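Protection of telomeres protein 1 (Schizosaccharomyces pombe, PDB 5USB) binds single-stranded telomeric DNA through OB-fold domains, this chain being one of them, protects the 3' overhang and regulates telomerase and telomere length. Local coordinates at residues 67-72 and 104-109; 13-18 and 92-97. The protein carries 1 engineered substitution. All coordinates share one frame; numbering follows the deposited sequence. Where two conformers were deposited one is given.

Interaction 1 of 2, residues 67-72 and 104-109. With nucleotides of chain B.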
ATOM      1  N   CYS A  67      -0.087   1.558   4.617  1.00 12.12           N
ATOM      2  CA  CYS A  67       0.369   0.265   5.131  1.00 12.73           C
ATOM      3  C   CYS A  67       1.316   0.579   6.271  1.00 11.95           C
ATOM      4  O   CYS A  67       2.269   1.330   6.070  1.00 13.30           O
ATOM      5  CB  CYS A  67       1.073  -0.569   4.054  1.00 14.09           C
ATOM      6  SG  CYS A  67       0.111  -0.749   2.526  1.00 17.22           S
ATOM      7  N   ILE A  68       1.073  -0.011   7.457  1.00 13.29           N
ATOM      8  CA  ILE A  68       1.962   0.142   8.603  1.00 13.94           C
ATOM      9  C   ILE A  68       2.748  -1.143   8.814  1.00 13.34           C
ATOM     10  O   ILE A  68       2.163  -2.222   8.933  1.00 14.36           O
ATOM     11  CB  ILE A  68       1.197   0.503   9.886  1.00 16.49           C
ATOM     12  CG1 ILE A  68       0.270   1.684   9.626  1.00 20.55           C
ATOM     13  CG2 ILE A  68       2.199   0.772  11.036  1.00 18.45           C
ATOM     14  CD1 ILE A  68       0.973   2.899   9.304  1.00 22.61           C
ATOM     15  N   LEU A  69       4.084  -1.009   8.863  1.00 14.47           N
ATOM     16  CA  LEU A  69       4.995  -2.137   8.969  1.00 14.12           C
ATOM     17  C   LEU A  69       5.733  -2.056  10.297  1.00 12.89           C
ATOM     18  O   LEU A  69       6.334  -1.024  10.605  1.00 13.04           O
ATOM     19  CB  LEU A  69       5.999  -2.121   7.818  1.00 12.60           C
ATOM     20  CG  LEU A  69       5.550  -2.667   6.449  1.00 14.75           C
ATOM     21  CD1 LEU A  69       4.416  -1.900   5.823  1.00 19.03           C
ATOM     22  CD2 LEU A  69       6.725  -2.721   5.450  1.00 14.99           C
ATOM     23  N   TRP A  70       5.667  -3.126  11.088  0.56 15.35           N
ATOM     24  CA  TRP A  70       6.360  -3.180  12.368  0.56 16.05           C
ATOM     25  C   TRP A  70       7.458  -4.232  12.356  0.56 13.88           C
ATOM     26  O   TRP A  70       7.463  -5.156  11.541  0.56 15.15           O
ATOM     27  CB  TRP A  70       5.397  -3.523  13.501  0.56 19.49           C
ATOM     28  CG  TRP A  70       4.608  -2.379  14.047  0.56 22.08           C
ATOM     29  CD1 TRP A  70       5.047  -1.412  14.912  0.56 20.75           C
ATOM     30  CD2 TRP A  70       3.232  -2.111  13.811  0.56 21.34           C
ATOM     31  NE1 TRP A  70       4.035  -0.556  15.216  0.56 21.09           N
ATOM     32  CE2 TRP A  70       2.901  -0.963  14.551  0.56 22.38           C
ATOM     33  CE3 TRP A  70       2.239  -2.732  13.038  0.56 20.85           C
ATOM     34  CZ2 TRP A  70       1.633  -0.414  14.539  0.56 24.17           C
ATOM     35  CZ3 TRP A  70       0.986  -2.181  13.031  0.56 24.76           C
ATOM     36  CH2 TRP A  70       0.688  -1.033  13.782  0.56 26.03           C
ATOM     37  N   ASP A  71       8.371  -4.087  13.308  1.00 16.04           N
ATOM     38  CA  ASP A  71       9.340  -5.157  13.647  1.00 15.47           C
ATOM     39  C   ASP A  71      10.107  -5.577  12.399  1.00 13.54           C
ATOM     40  O   ASP A  71      10.636  -4.706  11.694  1.00 15.25           O
ATOM     41  CB  ASP A  71       8.593  -6.297  14.323  1.00 16.71           C
ATOM     42  CG  ASP A  71       7.821  -5.850  15.524  1.00 19.81           C
ATOM     43  OD1 ASP A  71       6.686  -6.316  15.667  1.00 22.86           O
ATOM     44  OD2 ASP A  71       8.323  -4.998  16.274  1.00 25.31           O
ATOM     45  N   GLU A  72      10.195  -6.876  12.072  1.00 17.68           N
ATOM     46  CA  GLU A  72      11.034  -7.297  10.952  1.00 15.30           C
ATOM     47  C   GLU A  72      10.600  -6.654   9.643  1.00 13.99           C
ATOM     48  O   GLU A  72      11.420  -6.422   8.756  1.00 13.56           O
ATOM     49  CB  GLU A  72      11.039  -8.833  10.813  1.00 16.13           C
ATOM     50  CG  GLU A  72       9.751  -9.523  10.420  1.00 17.69           C
ATOM     51  CD  GLU A  72       8.815  -9.824  11.582  1.00 24.06           C
ATOM     52  OE1 GLU A  72       8.960  -9.245  12.676  1.00 22.35           O
ATOM     53  OE2 GLU A  72       7.921 -10.675  11.379  1.00 24.66           O
ATOM     54  N   CYS A 104      -3.741  -1.151   5.889  1.00 15.35           N
ATOM     55  CA  CYS A 104      -3.064  -2.434   5.840  0.59 17.73           C
ATOM     56  C   CYS A 104      -2.003  -2.483   6.931  1.00 16.59           C
ATOM     57  O   CYS A 104      -1.290  -1.505   7.161  1.00 15.62           O
ATOM     58  CB  CYS A 104      -2.468  -2.621   4.447  0.59 20.15           C
ATOM     59  SG  CYS A 104      -1.433  -4.031   4.187  0.59 22.62           S
ATOM     60  N   ILE A 105      -1.891  -3.644   7.580  1.00 18.74           N
ATOM     61  CA  ILE A 105      -1.039  -3.811   8.741  1.00 21.58           C
ATOM     62  C   ILE A 105      -0.151  -5.019   8.526  1.00 22.69           C
ATOM     63  O   ILE A 105      -0.626  -6.079   8.099  1.00 22.86           O
ATOM     64  CB  ILE A 105      -1.873  -3.988  10.015  1.00 26.45           C
ATOM     65  CG1 ILE A 105      -2.740  -2.757  10.268  1.00 28.67           C
ATOM     66  CG2 ILE A 105      -0.957  -4.266  11.165  1.00 35.64           C
ATOM     67  CD1 ILE A 105      -1.999  -1.474  10.431  1.00 25.97           C
ATOM     68  N   LEU A 106       1.144  -4.860   8.823  1.00 18.16           N
ATOM     69  CA  LEU A 106       2.075  -5.988   8.883  1.00 18.34           C
ATOM     70  C   LEU A 106       2.678  -6.023  10.292  1.00 18.18           C
ATOM     71  O   LEU A 106       3.613  -5.293  10.625  1.00 16.87           O
ATOM     72  CB  LEU A 106       3.137  -5.905   7.794  1.00 15.86           C
ATOM     73  CG  LEU A 106       2.718  -6.208   6.367  1.00 17.94           C
ATOM     74  CD1 LEU A 106       1.944  -5.059   5.774  1.00 18.89           C
ATOM     75  CD2 LEU A 106       3.891  -6.525   5.514  1.00 20.37           C
ATOM     76  N   HIS A 107       2.090  -6.860  11.134  1.00 22.30           N
ATOM     77  CA  HIS A 107       2.542  -7.033  12.502  1.00 21.91           C
ATOM     78  C   HIS A 107       3.760  -7.952  12.535  1.00 14.84           C
ATOM     79  O   HIS A 107       3.901  -8.849  11.725  1.00 19.96           O
ATOM     80  CB  HIS A 107       1.426  -7.650  13.364  1.00 23.43           C
ATOM     81  CG  HIS A 107       0.284  -6.720  13.662  1.00 24.12           C
ATOM     82  ND1 HIS A 107       0.394  -5.658  14.534  1.00 29.50           N
ATOM     83  CD2 HIS A 107      -1.010  -6.740  13.255  1.00 31.96           C
ATOM     84  CE1 HIS A 107      -0.773  -5.042  14.622  1.00 33.30           C
ATOM     85  NE2 HIS A 107      -1.641  -5.681  13.857  1.00 32.56           N
ATOM     86  N   GLY A 108       4.645  -7.707  13.491  1.00 18.04           N
ATOM     87  CA  GLY A 108       5.752  -8.609  13.707  1.00 19.97           C
ATOM     88  C   GLY A 108       5.218 -10.014  13.877  1.00 21.42           C
ATOM     89  O   GLY A 108       4.236 -10.201  14.605  1.00 22.29           O
ATOM     90  N   ASP A 109       5.802 -10.928  13.168  1.00 27.55           N
ATOM     91  CA  ASP A 109       5.306 -12.303  13.140  1.00 24.24           C
ATOM     92  C   ASP A 109       6.473 -13.281  13.339  1.00 33.17           C
ATOM     93  O   ASP A 109       6.668 -14.093  12.503  1.00 28.62           O
ATOM     94  CB  ASP A 109       4.569 -12.573  11.801  1.00 23.57           C
ATOM     95  CG  ASP A 109       3.890 -13.906  11.766  1.00 33.75           C
ATOM     96  OD1 ASP A 109       3.693 -14.453  12.826  1.00 37.55           O
ATOM     97  OD2 ASP A 109       3.522 -14.472  10.742  1.00 31.88           O
TER
ATOM     98  O5'   G B   1      -2.352  -2.587  20.517  1.00 51.79           O
ATOM     99  C5'   G B   1      -1.392  -2.186  19.539  1.00 52.74           C
ATOM    100  C4'   G B   1      -0.323  -1.375  20.215  1.00 55.11           C
ATOM    101  O4'   G B   1       0.946  -2.057  20.134  1.00 58.54           O
ATOM    102  C3'   G B   1      -0.051  -0.015  19.619  1.00 54.50           C
ATOM    103  O3'   G B   1       0.487   0.703  20.686  1.00 63.09           O
ATOM    104  C2'   G B   1       0.991  -0.307  18.532  1.00 51.12           C
ATOM    105  O2'   G B   1       1.999   0.611  18.164  1.00 45.93           O
ATOM    106  C1'   G B   1       1.717  -1.518  19.080  1.00 46.73           C
ATOM    107  N9    G B   1       1.853  -2.548  18.071  1.00 33.60           N
ATOM    108  C8    G B   1       0.846  -3.166  17.375  1.00 34.42           C
ATOM    109  N7    G B   1       1.274  -4.110  16.586  1.00 32.84           N
ATOM    110  C5    G B   1       2.643  -4.133  16.797  1.00 33.16           C
ATOM    111  C6    G B   1       3.641  -4.948  16.217  1.00 22.95           C
ATOM    112  O6    G B   1       3.505  -5.844  15.395  1.00 28.19           O
ATOM    113  N1    G B   1       4.907  -4.626  16.693  1.00 26.99           N
ATOM    114  C2    G B   1       5.176  -3.638  17.605  1.00 28.07           C
ATOM    115  N2    G B   1       6.460  -3.467  17.931  1.00 32.37           N
ATOM    116  N3    G B   1       4.251  -2.872  18.157  1.00 33.84           N
ATOM    117  C4    G B   1       3.014  -3.171  17.708  1.00 30.44           C
ATOM    118  P    DG B   2      -0.267   1.942  21.241  1.00 73.77           P
ATOM    119  OP1  DG B   2       0.469   2.395  22.437  1.00 69.03           O
ATOM    120  OP2  DG B   2      -1.701   1.636  21.313  1.00 58.58           O
ATOM    121  O5'  DG B   2      -0.046   3.036  20.111  1.00 57.60           O
ATOM    122  C5'  DG B   2       1.260   3.526  19.824  1.00 43.41           C
ATOM    123  C4'  DG B   2       1.225   4.270  18.513  1.00 49.59           C
ATOM    124  O4'  DG B   2       1.330   3.375  17.390  1.00 46.69           O
ATOM    125  C3'  DG B   2      -0.068   5.024  18.259  1.00 43.91           C
ATOM    126  O3'  DG B   2       0.047   6.241  18.971  1.00 40.58           O
ATOM    127  C2'  DG B   2      -0.026   5.201  16.752  1.00 39.84           C
ATOM    128  C1'  DG B   2       0.616   3.913  16.275  1.00 37.11           C
ATOM    129  N9   DG B   2      -0.323   2.896  15.827  1.00 31.23           N
ATOM    130  C8   DG B   2      -0.703   1.797  16.543  1.00 32.82           C
ATOM    131  N7   DG B   2      -1.551   1.037  15.912  1.00 35.92           N
ATOM    132  C5   DG B   2      -1.773   1.698  14.717  1.00 27.38           C
ATOM    133  C6   DG B   2      -2.613   1.357  13.631  1.00 28.50           C
ATOM    134  O6   DG B   2      -3.324   0.363  13.497  1.00 32.25           O
ATOM    135  N1   DG B   2      -2.556   2.312  12.622  1.00 34.20           N
ATOM    136  C2   DG B   2      -1.765   3.433  12.647  1.00 33.43           C
ATOM    137  N2   DG B   2      -1.827   4.220  11.574  1.00 36.26           N
ATOM    138  N3   DG B   2      -0.979   3.762  13.659  1.00 36.82           N
ATOM    139  C4   DG B   2      -1.029   2.853  14.651  1.00 29.74           C
TER
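Backbone bonds come first: strands 67-69 and 104-106 run parallel, 12° apart, with Ile68 bonded through both N and O to the neighbouring strand. Its N gives to Cys104 O at 2.8 Å and its O takes Leu106 N, nearly along the C=O axis; Trp70 N closes on Leu106 O. Apolar packing splits: on one sheet face, Cys67 SG touches Cys104 CB and the CD1 tips of Leu69 and Leu106 meet; on the other, Ile68 CB lies beside Ile105 CD1. This parallel pair closes the curled sheet of the OB-fold, and just past its end the nucleic acid lands. The first guanine, ribonucleotide G1 of chain B, lies over one face of the Trp70 indole, offset toward the rim, with CG 3.5 Å from C6 of the base, while Ile68 CG2 backs the opposite face. Trp70 CZ3 meets Ile105 CG2 edge-on at 3.4 Å, and CH2 points at N7 of the next guanine. Polar readout surrounds the base. Asp71 is a fork, OD1 taking N1 of G1 at 2.7 Å and OD2 taking its N2 at 2.9 Å, both bonds nearly straight. Gly108 N gives to O6 of G1 at 2.9 Å, joined by His107 ND1, whose bond to N7 is weak. The His107 ring lies parallel to the indole but slid aside. Beyond the base, Glu72 OE2 takes Asp109 N on its syn lone pair at 2.8 Å.

Interaction 2 of 2, residues 13-18 and 92-97. With nucleotides of chain B.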
ATOM      1  N   GLN A  13      -9.717  -8.763   6.229  1.00 19.96           N
ATOM      2  CA  GLN A  13      -9.426  -9.926   5.420  1.00 21.41           C
ATOM      3  C   GLN A  13      -7.929  -9.983   5.187  1.00 24.72           C
ATOM      4  O   GLN A  13      -7.198  -9.013   5.421  1.00 24.64           O
ATOM      5  CB  GLN A  13     -10.169  -9.896   4.094  1.00 25.19           C
ATOM      6  CG  GLN A  13      -9.599  -8.898   3.113  1.00 23.48           C
ATOM      7  CD  GLN A  13     -10.294  -8.922   1.772  1.00 33.63           C
ATOM      8  OE1 GLN A  13     -10.020  -8.082   0.915  1.00 31.64           O
ATOM      9  NE2 GLN A  13     -11.208  -9.874   1.580  1.00 38.32           N
ATOM     10  N   ARG A  14      -7.484 -11.159   4.780  1.00 20.23           N
ATOM     11  CA  ARG A  14      -6.151 -11.335   4.247  1.00 21.74           C
ATOM     12  C   ARG A  14      -6.219 -11.109   2.736  1.00 18.58           C
ATOM     13  O   ARG A  14      -7.118 -11.624   2.074  1.00 20.83           O
ATOM     14  CB  ARG A  14      -5.650 -12.747   4.589  1.00 29.79           C
ATOM     15  CG  ARG A  14      -4.582 -13.314   3.670  1.00 32.40           C
ATOM     16  CD  ARG A  14      -4.132 -14.711   4.101  1.00 40.36           C
ATOM     17  NE  ARG A  14      -5.069 -15.765   3.708  1.00 36.08           N
ATOM     18  CZ  ARG A  14      -5.093 -16.330   2.505  1.00 43.60           C
ATOM     19  NH1 ARG A  14      -4.238 -15.942   1.564  1.00 51.66           N
ATOM     20  NH2 ARG A  14      -5.966 -17.291   2.235  1.00 53.73           N
ATOM     21  N   CYS A  15      -5.281 -10.340   2.184  1.00 18.38           N
ATOM     22  CA  CYS A  15      -5.316 -10.125   0.754  1.00 17.82           C
ATOM     23  C   CYS A  15      -3.901 -10.000   0.221  1.00 15.41           C
ATOM     24  O   CYS A  15      -2.929  -9.902   0.979  1.00 18.37           O
ATOM     25  CB  CYS A  15      -6.149  -8.899   0.410  1.00 20.85           C
ATOM     26  SG  CYS A  15      -5.480  -7.393   1.133  1.00 22.44           S
ATOM     27  N   SER A  16      -3.802 -10.054  -1.102  1.00 14.96           N
ATOM     28  CA  SER A  16      -2.570  -9.895  -1.837  1.00 13.55           C
ATOM     29  C   SER A  16      -2.779  -8.993  -3.037  1.00 14.62           C
ATOM     30  O   SER A  16      -3.809  -9.078  -3.700  1.00 14.67           O
ATOM     31  CB  SER A  16      -2.064 -11.266  -2.320  1.00 16.66           C
ATOM     32  OG  SER A  16      -1.895 -12.153  -1.236  1.00 15.00           O
ATOM     33  N   PHE A  17      -1.793  -8.138  -3.335  1.00 13.68           N
ATOM     34  CA  PHE A  17      -1.949  -7.182  -4.425  1.00 14.70           C
ATOM     35  C   PHE A  17      -0.595  -6.659  -4.876  1.00 13.96           C
ATOM     36  O   PHE A  17       0.391  -6.710  -4.142  1.00 13.25           O
ATOM     37  CB  PHE A  17      -2.863  -6.012  -4.020  1.00 14.19           C
ATOM     38  CG  PHE A  17      -2.457  -5.313  -2.759  1.00 13.97           C
ATOM     39  CD1 PHE A  17      -1.527  -4.289  -2.792  1.00 14.55           C
ATOM     40  CD2 PHE A  17      -3.046  -5.646  -1.555  1.00 14.29           C
ATOM     41  CE1 PHE A  17      -1.147  -3.652  -1.631  1.00 14.24           C
ATOM     42  CE2 PHE A  17      -2.686  -4.991  -0.379  1.00 16.03           C
ATOM     43  CZ  PHE A  17      -1.728  -3.993  -0.432  1.00 14.13           C
ATOM     44  N   TYR A  18      -0.587  -6.129  -6.087  1.00 13.23           N
ATOM     45  CA  TYR A  18       0.510  -5.371  -6.662  1.00 12.78           C
ATOM     46  C   TYR A  18       0.161  -3.889  -6.539  1.00 12.01           C
ATOM     47  O   TYR A  18      -0.997  -3.501  -6.707  1.00 14.15           O
ATOM     48  CB  TYR A  18       0.691  -5.727  -8.148  1.00 14.55           C
ATOM     49  CG  TYR A  18       1.254  -7.108  -8.392  1.00 15.92           C
ATOM     50  CD1 TYR A  18       2.611  -7.259  -8.534  1.00 16.82           C
ATOM     51  CD2 TYR A  18       0.433  -8.215  -8.509  1.00 22.45           C
ATOM     52  CE1 TYR A  18       3.155  -8.503  -8.763  1.00 19.26           C
ATOM     53  CE2 TYR A  18       0.959  -9.464  -8.734  1.00 20.10           C
ATOM     54  CZ  TYR A  18       2.307  -9.605  -8.862  1.00 21.81           C
ATOM     55  OH  TYR A  18       2.875 -10.862  -9.094  1.00 25.23           O
ATOM     56  N   VAL A  92      -1.375  -9.998   3.421  1.00 16.75           N
ATOM     57  CA  VAL A  92      -1.409  -8.940   4.407  1.00 14.68           C
ATOM     58  C   VAL A  92      -2.835  -8.737   4.878  1.00 18.37           C
ATOM     59  O   VAL A  92      -3.806  -9.122   4.227  1.00 20.97           O
ATOM     60  CB  VAL A  92      -0.794  -7.647   3.843  1.00 16.76           C
ATOM     61  CG1 VAL A  92       0.670  -7.866   3.531  1.00 18.00           C
ATOM     62  CG2 VAL A  92      -1.541  -7.180   2.609  1.00 18.97           C
ATOM     63  N   ARG A  93      -2.927  -8.218   6.081  1.00 18.68           N
ATOM     64  CA  ARG A  93      -4.157  -8.048   6.810  1.00 20.96           C
ATOM     65  C   ARG A  93      -4.669  -6.626   6.664  1.00 16.23           C
ATOM     66  O   ARG A  93      -3.882  -5.672   6.617  1.00 18.23           O
ATOM     67  CB  ARG A  93      -3.863  -8.359   8.270  1.00 24.62           C
ATOM     68  CG  ARG A  93      -5.008  -8.419   9.131  1.00 41.57           C
ATOM     69  CD  ARG A  93      -5.802  -9.661   8.902  1.00 43.26           C
ATOM     70  NE  ARG A  93      -7.053  -9.410   9.558  1.00 44.88           N
ATOM     71  CZ  ARG A  93      -8.144 -10.148   9.484  1.00 37.54           C
ATOM     72  NH1 ARG A  93      -8.206 -11.270   8.750  1.00 30.90           N
ATOM     73  NH2 ARG A  93      -9.185  -9.700  10.162  1.00 23.17           N
ATOM     74  N   THR A  94      -5.978  -6.470   6.539  1.00 16.51           N
ATOM     75  CA  THR A  94      -6.563  -5.143   6.522  1.00 15.70           C
ATOM     76  C   THR A  94      -7.386  -4.901   7.784  1.00 16.52           C
ATOM     77  O   THR A  94      -7.853  -5.829   8.451  1.00 18.94           O
ATOM     78  CB  THR A  94      -7.462  -4.959   5.312  1.00 18.82           C
ATOM     79  OG1 THR A  94      -8.578  -5.839   5.455  1.00 18.53           O
ATOM     80  CG2 THR A  94      -6.738  -5.295   4.052  1.00 18.19           C
ATOM     81  N   LYS A  95      -7.542  -3.630   8.117  1.00 15.38           N
ATOM     82  CA  LYS A  95      -8.355  -3.232   9.253  1.00 15.78           C
ATOM     83  C   LYS A  95      -8.937  -1.868   8.948  1.00 21.25           C
ATOM     84  O   LYS A  95      -8.688  -1.270   7.892  1.00 18.94           O
ATOM     85  CB  LYS A  95      -7.552  -3.209  10.554  1.00 21.99           C
ATOM     86  CG  LYS A  95      -6.393  -2.240  10.564  1.00 23.45           C
ATOM     87  CD  LYS A  95      -5.689  -2.205  11.901  1.00 33.42           C
ATOM     88  CE  LYS A  95      -6.463  -1.403  12.913  1.00 35.42           C
ATOM     89  NZ  LYS A  95      -5.537  -0.763  13.866  1.00 36.87           N
ATOM     90  N   ILE A  96      -9.729  -1.385   9.896  1.00 21.46           N
ATOM     91  CA  ILE A  96     -10.329  -0.063   9.846  1.00 24.70           C
ATOM     92  C   ILE A  96      -9.753   0.727  10.999  1.00 26.04           C
ATOM     93  O   ILE A  96      -9.627   0.193  12.110  1.00 27.03           O
ATOM     94  CB  ILE A  96     -11.862  -0.151   9.961  1.00 28.04           C
ATOM     95  CG1 ILE A  96     -12.421  -0.939   8.783  1.00 30.17           C
ATOM     96  CG2 ILE A  96     -12.448   1.223  10.041  1.00 32.64           C
ATOM     97  CD1 ILE A  96     -12.299  -0.204   7.459  1.00 37.38           C
ATOM     98  N   ASP A  97      -9.393   1.983  10.747  1.00 24.55           N
ATOM     99  CA  ASP A  97      -8.800   2.782  11.804  1.00 27.82           C
ATOM    100  C   ASP A  97      -9.900   3.469  12.609  1.00 25.70           C
ATOM    101  O   ASP A  97     -11.098   3.226  12.418  1.00 30.13           O
ATOM    102  CB  ASP A  97      -7.761   3.771  11.253  1.00 26.74           C
ATOM    103  CG  ASP A  97      -8.345   4.907  10.421  1.00 27.22           C
ATOM    104  OD1 ASP A  97      -9.554   5.169  10.465  1.00 22.27           O
ATOM    105  OD2 ASP A  97      -7.551   5.593   9.706  1.00 26.10           O
TER
ATOM    106  P    DT B   4      -2.909  12.518  15.186  1.00 33.59           P
ATOM    107  OP1  DT B   4      -2.202  13.788  15.239  1.00 40.06           O
ATOM    108  OP2  DT B   4      -4.091  12.324  16.002  1.00 36.09           O
ATOM    109  O5'  DT B   4      -3.301  12.346  13.655  1.00 28.82           O
ATOM    110  C5'  DT B   4      -2.295  12.151  12.676  1.00 26.88           C
ATOM    111  C4'  DT B   4      -2.906  11.908  11.318  1.00 27.15           C
ATOM    112  O4'  DT B   4      -3.521  10.597  11.297  1.00 25.11           O
ATOM    113  C3'  DT B   4      -4.000  12.892  10.903  1.00 24.43           C
ATOM    114  O3'  DT B   4      -3.958  13.058   9.486  1.00 28.07           O
ATOM    115  C2'  DT B   4      -5.267  12.137  11.254  1.00 22.17           C
ATOM    116  C1'  DT B   4      -4.865  10.720  10.884  1.00 24.66           C
ATOM    117  N1   DT B   4      -5.636   9.652  11.541  1.00 30.96           N
ATOM    118  C2   DT B   4      -6.089   8.606  10.775  1.00 27.60           C
ATOM    119  O2   DT B   4      -5.826   8.483   9.600  1.00 23.81           O
ATOM    120  N3   DT B   4      -6.783   7.654  11.469  1.00 31.52           N
ATOM    121  C4   DT B   4      -7.100   7.664  12.810  1.00 36.43           C
ATOM    122  O4   DT B   4      -7.744   6.742  13.289  1.00 39.47           O
ATOM    123  C5   DT B   4      -6.608   8.795  13.550  1.00 34.60           C
ATOM    124  C7   DT B   4      -6.900   8.884  15.016  1.00 37.73           C
ATOM    125  C6   DT B   4      -5.926   9.732  12.884  1.00 31.74           C
ATOM    126  P    DG B   2      -0.267   1.942  21.241  1.00 73.77           P
ATOM    127  OP1  DG B   2       0.469   2.395  22.437  1.00 69.03           O
ATOM    128  OP2  DG B   2      -1.701   1.636  21.313  1.00 58.58           O
ATOM    129  O5'  DG B   2      -0.046   3.036  20.111  1.00 57.60           O
ATOM    130  C5'  DG B   2       1.260   3.526  19.824  1.00 43.41           C
ATOM    131  C4'  DG B   2       1.225   4.270  18.513  1.00 49.59           C
ATOM    132  O4'  DG B   2       1.330   3.375  17.390  1.00 46.69           O
ATOM    133  C3'  DG B   2      -0.068   5.024  18.259  1.00 43.91           C
ATOM    134  O3'  DG B   2       0.047   6.241  18.971  1.00 40.58           O
ATOM    135  C2'  DG B   2      -0.026   5.201  16.752  1.00 39.84           C
ATOM    136  C1'  DG B   2       0.616   3.913  16.275  1.00 37.11           C
ATOM    137  N9   DG B   2      -0.323   2.896  15.827  1.00 31.23           N
ATOM    138  C8   DG B   2      -0.703   1.797  16.543  1.00 32.82           C
ATOM    139  N7   DG B   2      -1.551   1.037  15.912  1.00 35.92           N
ATOM    140  C5   DG B   2      -1.773   1.698  14.717  1.00 27.38           C
ATOM    141  C6   DG B   2      -2.613   1.357  13.631  1.00 28.50           C
ATOM    142  O6   DG B   2      -3.324   0.363  13.497  1.00 32.25           O
ATOM    143  N1   DG B   2      -2.556   2.312  12.622  1.00 34.20           N
ATOM    144  C2   DG B   2      -1.765   3.433  12.647  1.00 33.43           C
ATOM    145  N2   DG B   2      -1.827   4.220  11.574  1.00 36.26           N
ATOM    146  N3   DG B   2      -0.979   3.762  13.659  1.00 36.82           N
ATOM    147  C4   DG B   2      -1.029   2.853  14.651  1.00 29.74           C
TER
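Two strands of the OB-fold's curled sheet meet here: the start of strand 14-26 pairs antiparallel with strand 92-96, and the short segments cross at 115°, so contact lasts only a few residues. Cys15 and Val92 form the hydrogen-bonded pair. Cys15 N gives to Val92 O at 2.8 Å, and the return bond from Val92 N to Cys15 O is more bent, 136° at the hydrogen. Arg14 and Arg93 make the non-hydrogen-bonded pair next to it, and Thr94 N reaches Gln13 O nearly along the C=O axis.

Thr94 carries the end of the pairing. Its CB sits beside Gln13 O, and there the side chain divides. OG1, held between the backbone N and the carbonyl carbon (chi1 66°), accepts Gln13 N at 3.2 Å in an almost straight bond and also bonds to Thr10 O; Gln13 OE1 turns back to Thr10 N. The methyl CG2, anti to the carbonyl carbon, goes the other way and packs on Cys15 SG at 3.8 Å. That sulfur lies near the plane of the Phe17 ring, at its edge. Phe17 CE2 in turn meets Val92 CG2 at 3.9 Å, the two side chains crossing at about a right angle. On the face of the arginines, the Arg93 guanidinium lies flat over Gln13 N, and Arg14 NH1 bonds to Asn91 OD1.

Further along, strand 92-96 parts from segment 13-18 and turns to the DNA. Lys95, bent at chi3 and chi4, brings NZ to O6 of the second guanine of chain B in a 2.5 Å hydrogen bond. Asp97 OD1 is held by the backbone N of Leu99 and Tyr101, while OD2 takes N3 of the fourth base, a thymine, at 2.8 Å.

From the N terminus, the chain first lays down 13-18, then passes through strand 31-36 to 67-72 and helix 72-77. Segment 92-97 comes back to 13-18 and closes interaction 2, a loop of 73 intervening residues. Segment 104-109 then returns to 67-72 and closes interaction 1 over 31 residues. The four segments alternate, so the two loops cross rather than nest. Strands 92-96 and 102-106, consecutive in the chain and neighbours in the sheet, join them: Ile105 N probably bonds to Arg93 O, Cys104 and Leu106 pack on Val92, and Ile105 on Lys95. Together the contacts tie strands 14-26, 92-96, 102-106 and 65-69 into one curled sheet, and both reach the second guanine.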